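Local coordinates for cricket paralysis virus 1A protein (Cricket paralysis virus, PDB 6C3R) that suppresses antiviral RNA silencing in insect cells by inactivating host AGO2 and recruiting a cellular ubiquitin ligase complex that promotes its degradation, at residues 70-81 / 108-119. Sequence-based numbering, arbitrary orientation.
Sequences SDVYGYNFEEWK and VSPRFFMDHLDW
Ser70 OG is gripped twice: it accepts the backbone N-H of Ser109 at 3.0 Å from N to OG, in a nearly straight bond (166°), and is also hydrogen-bonded to Phe67 O one turn back in helix 53-70. Ser109 OG returns the bond, donating to Ser70 O from above the carbonyl plane at 3.1 Å, and weakly N-caps helix 110-114 through Phe112 N. The paired serines thus tie helix 53-70 to the start of helix 110-114, just after strand 104-108 of the parallel sheet. Ser70 CB makes a CH-pi contact over one face of Phe112. The other face of that ring lies against His116, whose ND1 donates in the ring plane to a lone pair of Phe112 O at 2.7 Å. The bond probably helps to hold the imidazole in its offset stack on Phe77, the planes 5° apart. An aromatic cluster joins helix 77-90 to helices 110-114 and 117-123: Phe112 CZ sits 3.5 Å from Trp80 CD2, over the centre of the indole face, while Trp119, its CG anti to the backbone N (chi1 -170°), offers one face to the ring edges of Phe77 and Trp80 and also stacks with Phe135 of helix 129-136.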
loop_
_atom_site.group_PDB
_atom_site.type_symbol
_atom_site.label_atom_id
_atom_site.label_comp_id
_atom_site.label_asym_id
_atom_site.label_seq_id
_atom_site.Cartn_x
_atom_site.Cartn_y
_atom_site.Cartn_z
ATOM N N SER A 70 12.411 5.822 -20.776
ATOM C CA SER A 70 13.500 4.905 -21.112
ATOM C C SER A 70 13.606 4.566 -22.607
ATOM O O SER A 70 14.678 4.221 -23.091
ATOM C CB SER A 70 13.367 3.601 -20.336
ATOM O OG SER A 70 12.556 2.699 -21.037
ATOM N N ASP A 71 12.493 4.661 -23.326
ATOM C CA ASP A 71 12.393 4.248 -24.733
ATOM C C ASP A 71 12.794 5.340 -25.740
ATOM O O ASP A 71 12.403 5.287 -26.912
ATOM C CB ASP A 71 10.942 3.809 -24.997
ATOM C CG ASP A 71 10.805 2.913 -26.208
ATOM O OD1 ASP A 71 11.530 1.889 -26.268
ATOM O OD2 ASP A 71 9.961 3.217 -27.093
ATOM N N VAL A 72 13.569 6.324 -25.282
ATOM C CA VAL A 72 14.126 7.380 -26.126
ATOM C C VAL A 72 15.560 7.643 -25.728
ATOM O O VAL A 72 15.958 7.380 -24.583
ATOM C CB VAL A 72 13.359 8.711 -26.010
ATOM C CG1 VAL A 72 11.921 8.535 -26.466
ATOM C CG2 VAL A 72 13.426 9.281 -24.590
ATOM N N TYR A 73 16.308 8.199 -26.677
ATOM C CA TYR A 73 17.705 8.547 -26.488
ATOM C C TYR A 73 17.840 9.808 -25.652
ATOM O O TYR A 73 17.303 10.853 -26.026
ATOM C CB TYR A 73 18.371 8.786 -27.850
ATOM C CG TYR A 73 19.824 9.217 -27.777
ATOM C CD1 TYR A 73 20.862 8.278 -27.857
ATOM C CD2 TYR A 73 20.169 10.573 -27.636
ATOM C CE1 TYR A 73 22.202 8.675 -27.799
ATOM C CE2 TYR A 73 21.499 10.980 -27.567
ATOM C CZ TYR A 73 22.514 10.034 -27.650
ATOM O OH TYR A 73 23.828 10.445 -27.582
ATOM N N GLY A 74 18.574 9.726 -24.547
ATOM C CA GLY A 74 19.092 10.928 -23.890
ATOM C C GLY A 74 18.245 11.604 -22.825
ATOM O O GLY A 74 18.576 12.700 -22.389
ATOM N N TYR A 75 17.190 10.937 -22.357
ATOM C CA TYR A 75 16.382 11.475 -21.293
ATOM C C TYR A 75 17.269 11.726 -20.100
ATOM O O TYR A 75 18.226 11.015 -19.869
ATOM C CB TYR A 75 15.246 10.540 -20.897
ATOM C CG TYR A 75 14.227 11.191 -20.003
ATOM C CD1 TYR A 75 13.198 11.960 -20.534
ATOM C CD2 TYR A 75 14.298 11.065 -18.629
ATOM C CE1 TYR A 75 12.267 12.576 -19.718
ATOM C CE2 TYR A 75 13.376 11.676 -17.802
ATOM C CZ TYR A 75 12.362 12.433 -18.350
ATOM O OH TYR A 75 11.441 13.039 -17.538
ATOM N N ASN A 76 16.932 12.751 -19.340
ATOM C CA ASN A 76 17.665 13.095 -18.148
ATOM C C ASN A 76 17.658 11.944 -17.140
ATOM O O ASN A 76 16.621 11.653 -16.525
ATOM C CB ASN A 76 17.052 14.361 -17.559
ATOM C CG ASN A 76 17.876 14.939 -16.449
ATOM O OD1 ASN A 76 18.326 14.234 -15.536
ATOM N ND2 ASN A 76 18.085 16.234 -16.518
ATOM N N PHE A 77 18.816 11.311 -16.961
ATOM C CA PHE A 77 18.895 10.080 -16.147
ATOM C C PHE A 77 18.575 10.246 -14.654
ATOM O O PHE A 77 18.165 9.279 -13.999
ATOM C CB PHE A 77 20.251 9.398 -16.311
ATOM C CG PHE A 77 20.337 8.041 -15.656
ATOM C CD1 PHE A 77 19.625 6.955 -16.166
ATOM C CD2 PHE A 77 21.131 7.842 -14.536
ATOM C CE1 PHE A 77 19.704 5.702 -15.561
ATOM C CE2 PHE A 77 21.211 6.589 -13.938
ATOM C CZ PHE A 77 20.503 5.514 -14.450
ATOM N N GLU A 78 18.736 11.456 -14.137
ATOM C CA GLU A 78 18.465 11.740 -12.731
ATOM C C GLU A 78 16.984 11.992 -12.533
ATOM O O GLU A 78 16.379 11.636 -11.517
ATOM C CB GLU A 78 19.271 12.967 -12.284
ATOM C CG GLU A 78 20.775 12.843 -12.532
ATOM C CD GLU A 78 21.412 11.726 -11.730
ATOM O OE1 GLU A 78 22.312 11.067 -12.275
ATOM O OE2 GLU A 78 21.007 11.496 -10.563
ATOM N N GLU A 79 16.390 12.620 -13.521
ATOM C CA GLU A 79 14.947 12.773 -13.548
ATOM C C GLU A 79 14.245 11.451 -13.757
ATOM O O GLU A 79 13.191 11.234 -13.220
ATOM C CB GLU A 79 14.556 13.762 -14.633
ATOM C CG GLU A 79 15.033 15.167 -14.311
ATOM C CD GLU A 79 14.366 15.727 -13.072
ATOM O OE1 GLU A 79 15.063 16.332 -12.231
ATOM O OE2 GLU A 79 13.138 15.568 -12.937
ATOM N N TRP A 80 14.845 10.571 -14.545
ATOM C CA TRP A 80 14.351 9.217 -14.661
ATOM C C TRP A 80 14.385 8.528 -13.301
ATOM O O TRP A 80 13.403 7.887 -12.912
ATOM C CB TRP A 80 15.169 8.425 -15.659
ATOM C CG TRP A 80 14.668 7.006 -15.824
ATOM C CD1 TRP A 80 13.624 6.592 -16.592
ATOM C CD2 TRP A 80 15.184 5.836 -15.189
ATOM N NE1 TRP A 80 13.466 5.241 -16.484
ATOM C CE2 TRP A 80 14.418 4.752 -15.627
ATOM C CE3 TRP A 80 16.208 5.605 -14.284
ATOM C CZ2 TRP A 80 14.659 3.440 -15.197
ATOM C CZ3 TRP A 80 16.452 4.301 -13.857
ATOM C CH2 TRP A 80 15.684 3.237 -14.318
ATOM N N LYS A 81 15.500 8.650 -12.592
ATOM C CA LYS A 81 15.620 8.039 -11.281
ATOM C C LYS A 81 14.618 8.553 -10.291
ATOM O O LYS A 81 14.116 7.781 -9.480
ATOM C CB LYS A 81 16.996 8.245 -10.707
ATOM C CG LYS A 81 18.016 7.250 -11.236
ATOM C CD LYS A 81 19.429 7.774 -11.059
ATOM C CE LYS A 81 19.785 8.049 -9.611
ATOM N NZ LYS A 81 20.998 8.918 -9.563
ATOM N N VAL A 108 11.616 -1.366 -18.761
ATOM C CA VAL A 108 12.560 -0.446 -19.365
ATOM C C VAL A 108 12.881 -1.013 -20.747
ATOM O O VAL A 108 12.868 -2.216 -20.915
ATOM C CB VAL A 108 13.777 -0.319 -18.386
ATOM C CG1 VAL A 108 15.117 -0.691 -19.003
ATOM C CG2 VAL A 108 13.812 1.065 -17.770
ATOM N N SER A 109 13.175 -0.168 -21.729
ATOM C CA SER A 109 13.601 -0.674 -23.038
ATOM C C SER A 109 15.018 -1.334 -22.975
ATOM O O SER A 109 15.787 -1.087 -22.028
ATOM C CB SER A 109 13.570 0.437 -24.094
ATOM O OG SER A 109 14.713 1.274 -24.027
ATOM N N PRO A 110 15.366 -2.169 -23.985
ATOM C CA PRO A 110 16.690 -2.777 -24.074
ATOM C C PRO A 110 17.850 -1.820 -24.295
ATOM O O PRO A 110 18.942 -2.048 -23.794
ATOM C CB PRO A 110 16.560 -3.686 -25.289
ATOM C CG PRO A 110 15.124 -4.003 -25.376
ATOM C CD PRO A 110 14.466 -2.719 -25.011
ATOM N N ARG A 111 17.640 -0.772 -25.061
ATOM C CA ARG A 111 18.701 0.193 -25.302
ATOM C C ARG A 111 19.084 0.839 -23.959
ATOM O O ARG A 111 20.260 0.985 -23.633
ATOM C CB ARG A 111 18.234 1.215 -26.338
ATOM C CG ARG A 111 19.243 2.269 -26.768
ATOM C CD ARG A 111 20.390 1.764 -27.646
ATOM N NE ARG A 111 21.523 1.343 -26.800
ATOM C CZ ARG A 111 22.174 0.177 -26.822
ATOM N NH1 ARG A 111 21.893 -0.786 -27.688
ATOM N NH2 ARG A 111 23.154 -0.016 -25.946
ATOM N N PHE A 112 18.080 1.171 -23.165
ATOM C CA PHE A 112 18.284 1.841 -21.897
ATOM C C PHE A 112 18.973 0.957 -20.861
ATOM O O PHE A 112 19.873 1.416 -20.136
ATOM C CB PHE A 112 16.931 2.295 -21.362
ATOM C CG PHE A 112 17.024 3.123 -20.132
ATOM C CD1 PHE A 112 17.073 2.522 -18.878
ATOM C CD2 PHE A 112 17.059 4.508 -20.223
ATOM C CE1 PHE A 112 17.159 3.287 -17.737
ATOM C CE2 PHE A 112 17.145 5.274 -19.083
ATOM C CZ PHE A 112 17.197 4.663 -17.839
ATOM N N PHE A 113 18.513 -0.296 -20.781
ATOM C CA PHE A 113 19.139 -1.318 -19.943
ATOM C C PHE A 113 20.616 -1.492 -20.248
ATOM O O PHE A 113 21.426 -1.560 -19.344
ATOM C CB PHE A 113 18.426 -2.656 -20.094
ATOM C CG PHE A 113 19.163 -3.807 -19.460
ATOM C CD1 PHE A 113 19.331 -3.865 -18.080
ATOM C CD2 PHE A 113 19.706 -4.832 -20.241
ATOM C CE1 PHE A 113 20.008 -4.930 -17.491
ATOM C CE2 PHE A 113 20.374 -5.903 -19.652
ATOM C CZ PHE A 113 20.528 -5.951 -18.279
ATOM N N MET A 114 20.951 -1.512 -21.532
ATOM C CA MET A 114 22.315 -1.727 -21.963
ATOM C C MET A 114 23.175 -0.482 -22.004
ATOM O O MET A 114 24.389 -0.600 -22.038
ATOM C CB MET A 114 22.311 -2.434 -23.307
ATOM C CG MET A 114 21.694 -3.819 -23.194
ATOM S SD MET A 114 21.921 -4.845 -24.644
ATOM C CE MET A 114 21.151 -3.844 -25.921
ATOM N N ASP A 115 22.585 0.709 -21.963
ATOM C CA ASP A 115 23.370 1.909 -21.612
ATOM C C ASP A 115 23.638 2.059 -20.112
ATOM O O ASP A 115 24.381 2.952 -19.729
ATOM C CB ASP A 115 22.717 3.183 -22.155
ATOM C CG ASP A 115 22.721 3.238 -23.682
ATOM O OD1 ASP A 115 23.546 2.544 -24.293
ATOM O OD2 ASP A 115 21.903 3.971 -24.283
ATOM N N HIS A 116 23.056 1.202 -19.264
ATOM C CA HIS A 116 23.121 1.367 -17.805
ATOM C C HIS A 116 23.315 0.041 -17.051
ATOM O O HIS A 116 22.799 -0.137 -15.954
ATOM C CB HIS A 116 21.871 2.101 -17.297
ATOM C CG HIS A 116 21.681 3.464 -17.890
ATOM N ND1 HIS A 116 20.894 3.695 -18.999
ATOM C CD2 HIS A 116 22.185 4.667 -17.534
ATOM C CE1 HIS A 116 20.913 4.981 -19.291
ATOM N NE2 HIS A 116 21.678 5.594 -18.407
ATOM N N LEU A 117 24.133 -0.846 -17.608
ATOM C CA LEU A 117 24.371 -2.168 -17.019
ATOM C C LEU A 117 24.876 -2.124 -15.573
ATOM O O LEU A 117 24.368 -2.814 -14.701
ATOM C CB LEU A 117 25.365 -2.946 -17.883
ATOM C CG LEU A 117 24.869 -3.298 -19.288
ATOM C CD1 LEU A 117 26.038 -3.727 -20.145
ATOM C CD2 LEU A 117 23.808 -4.388 -19.260
ATOM N N ASP A 118 25.877 -1.302 -15.325
ATOM C CA ASP A 118 26.415 -1.166 -13.980
ATOM C C ASP A 118 25.322 -0.740 -13.018
ATOM O O ASP A 118 25.183 -1.327 -11.949
ATOM C CB ASP A 118 27.574 -0.168 -13.940
ATOM C CG ASP A 118 28.827 -0.697 -14.628
ATOM O OD1 ASP A 118 29.046 -1.932 -14.625
ATOM O OD2 ASP A 118 29.609 0.123 -15.172
ATOM N N TRP A 119 24.523 0.246 -13.423
ATOM C CA TRP A 119 23.431 0.743 -12.583
ATOM C C TRP A 119 22.425 -0.362 -12.230
ATOM O O TRP A 119 22.034 -0.474 -11.085
ATOM C CB TRP A 119 22.737 1.936 -13.248
ATOM C CG TRP A 119 21.773 2.630 -12.353
ATOM C CD1 TRP A 119 22.014 3.719 -11.581
ATOM C CD2 TRP A 119 20.397 2.277 -12.132
ATOM N NE1 TRP A 119 20.887 4.065 -10.885
ATOM C CE2 TRP A 119 19.881 3.197 -11.198
ATOM C CE3 TRP A 119 19.560 1.253 -12.618
ATOM C CZ2 TRP A 119 18.574 3.143 -10.756
ATOM C CZ3 TRP A 119 18.259 1.196 -12.178
ATOM C CH2 TRP A 119 17.772 2.132 -11.254
#